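Local coordinates for protein EscN (Escherichia coli O127:H6, PDB 2OBL) that belongs to the ATP synthase alpha/beta family of P-loop NTPases and is probably a component of a type III secretion system, at residues Ser183-Val188 / Pro193-Ser198. The protein carries 1 engineered substitution. Numbering follows the deposited sequence.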
loop_
_atom_site.group_PDB
_atom_site.type_symbol
_atom_site.label_atom_id
_atom_site.label_comp_id
_atom_site.label_asym_id
_atom_site.label_seq_id
_atom_site.Cartn_x
_atom_site.Cartn_y
_atom_site.Cartn_z
ATOM N N SER A 183 23.021 -2.412 19.404
ATOM C CA SER A 183 22.845 -3.137 20.661
ATOM C C SER A 183 23.786 -4.335 20.749
ATOM O O SER A 183 23.811 -5.034 21.766
ATOM C CB SER A 183 21.388 -3.590 20.846
ATOM O OG SER A 183 21.091 -4.691 19.996
ATOM N N GLY A 184 24.530 -4.589 19.670
ATOM C CA GLY A 184 25.522 -5.668 19.656
ATOM C C GLY A 184 25.102 -6.937 18.932
ATOM O O GLY A 184 25.821 -7.932 18.953
ATOM N N GLU A 185 23.940 -6.915 18.287
ATOM C CA GLU A 185 23.496 -8.056 17.498
ATOM C C GLU A 185 24.381 -8.252 16.282
ATOM O O GLU A 185 24.870 -7.279 15.700
ATOM C CB GLU A 185 22.079 -7.840 16.991
ATOM C CG GLU A 185 20.987 -8.123 17.969
ATOM C CD GLU A 185 19.640 -8.035 17.291
ATOM O OE1 GLU A 185 19.106 -9.093 16.883
ATOM O OE2 GLU A 185 19.142 -6.901 17.130
ATOM N N PRO A 186 24.564 -9.512 15.868
ATOM C CA PRO A 186 25.338 -9.760 14.670
ATOM C C PRO A 186 24.461 -9.683 13.415
ATOM O O PRO A 186 23.233 -9.785 13.500
ATOM C CB PRO A 186 25.834 -11.193 14.876
ATOM C CG PRO A 186 24.723 -11.849 15.637
ATOM C CD PRO A 186 24.054 -10.759 16.465
ATOM N N ASP A 187 25.100 -9.467 12.273
ATOM C CA ASP A 187 24.458 -9.614 10.971
ATOM C C ASP A 187 24.075 -11.085 10.827
ATOM O O ASP A 187 24.906 -11.963 11.057
ATOM C CB ASP A 187 25.467 -9.208 9.890
ATOM C CG ASP A 187 25.043 -9.615 8.485
ATOM O OD1 ASP A 187 23.859 -9.957 8.261
ATOM O OD2 ASP A 187 25.914 -9.574 7.587
ATOM N N VAL A 188 22.820 -11.375 10.484
ATOM C CA VAL A 188 22.456 -12.768 10.195
ATOM C C VAL A 188 22.211 -12.997 8.708
ATOM O O VAL A 188 22.616 -14.015 8.166
ATOM C CB VAL A 188 21.270 -13.309 11.055
ATOM C CG1 VAL A 188 19.969 -12.598 10.736
ATOM C CG2 VAL A 188 21.115 -14.816 10.872
ATOM N N PRO A 193 20.246 -7.796 11.546
ATOM C CA PRO A 193 20.243 -8.687 12.710
ATOM C C PRO A 193 18.890 -9.380 12.931
ATOM O O PRO A 193 17.849 -8.953 12.390
ATOM C CB PRO A 193 20.561 -7.746 13.867
ATOM C CG PRO A 193 19.968 -6.402 13.429
ATOM C CD PRO A 193 20.077 -6.377 11.916
ATOM N N PRO A 194 18.902 -10.456 13.726
ATOM C CA PRO A 194 17.694 -11.197 14.051
ATOM C C PRO A 194 16.496 -10.341 14.471
ATOM O O PRO A 194 15.369 -10.646 14.055
ATOM C CB PRO A 194 18.153 -12.121 15.190
ATOM C CG PRO A 194 19.598 -12.372 14.871
ATOM C CD PRO A 194 20.101 -11.050 14.350
ATOM N N SER A 195 16.728 -9.277 15.240
ATOM C CA SER A 195 15.639 -8.427 15.748
ATOM C C SER A 195 14.732 -7.840 14.656
ATOM O O SER A 195 13.526 -7.709 14.845
ATOM C CB SER A 195 16.171 -7.291 16.622
ATOM O OG SER A 195 17.092 -6.462 15.927
ATOM N N VAL A 196 15.316 -7.468 13.524
ATOM C CA VAL A 196 14.526 -6.849 12.469
ATOM C C VAL A 196 13.570 -7.892 11.887
ATOM O O VAL A 196 12.382 -7.630 11.707
ATOM C CB VAL A 196 15.411 -6.252 11.359
ATOM C CG1 VAL A 196 14.536 -5.574 10.304
ATOM C CG2 VAL A 196 16.394 -5.242 11.942
ATOM N N PHE A 197 14.084 -9.089 11.621
ATOM C CA PHE A 197 13.236 -10.143 11.074
ATOM C C PHE A 197 12.075 -10.490 11.996
ATOM O O PHE A 197 10.935 -10.572 11.554
ATOM C CB PHE A 197 14.058 -11.374 10.727
ATOM C CG PHE A 197 15.026 -11.128 9.617
ATOM C CD1 PHE A 197 14.576 -10.957 8.322
ATOM C CD2 PHE A 197 16.383 -11.012 9.883
ATOM C CE1 PHE A 197 15.468 -10.709 7.280
ATOM C CE2 PHE A 197 17.281 -10.779 8.859
ATOM C CZ PHE A 197 16.824 -10.617 7.553
ATOM N N SER A 198 12.349 -10.642 13.282
ATOM C CA SER A 198 11.278 -10.995 14.201
ATOM C C SER A 198 10.265 -9.853 14.375
ATOM O O SER A 198 9.110 -10.098 14.717
ATOM C CB SER A 198 11.839 -11.500 15.530
ATOM O OG SER A 198 12.478 -10.466 16.241
#
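The carboxylate of Glu185 meets Ser195, in the first turn of helix 194-204. The backbone N of Ser195 donates to Glu185 OE1 at 2.9 Å, with an N-H...O angle of 147°, and meets the syn lone pair of that oxygen. Ser195 OG, turned between its own backbone N and carbonyl carbon (chi1 58°), faces Glu185 OE2, but at 2.4 Å, too short for an ordinary hydrogen bond, the geometry of this pair is doubtful. Since the amides of a first helical turn point outward from the helix end, the acidic group probably also gains from the helix dipole.

Pro193, at the N-cap, has no side-chain acceptor; Glu185, just past the Schellman motif at Gly184, accepts the N-H of Ser195 instead. The bond ties the loop after helix 169-182 to the start of helix 194-204, at the surface of the nucleotide-binding domain. Pro186 O receives a CA-H...O contact from Pro193 CA at 3.3 Å.

Apolar packing runs alongside. Glu185 CB rests 3.5 Å from Pro193 CB, the two side chains crossing nearly perpendicularly. Val188 CG1 lies 3.9 Å from Pro194 CD and reaches Phe197 CE2 at 3.7 Å, obliquely to the ring, which also has a cation-pi contact with Arg189.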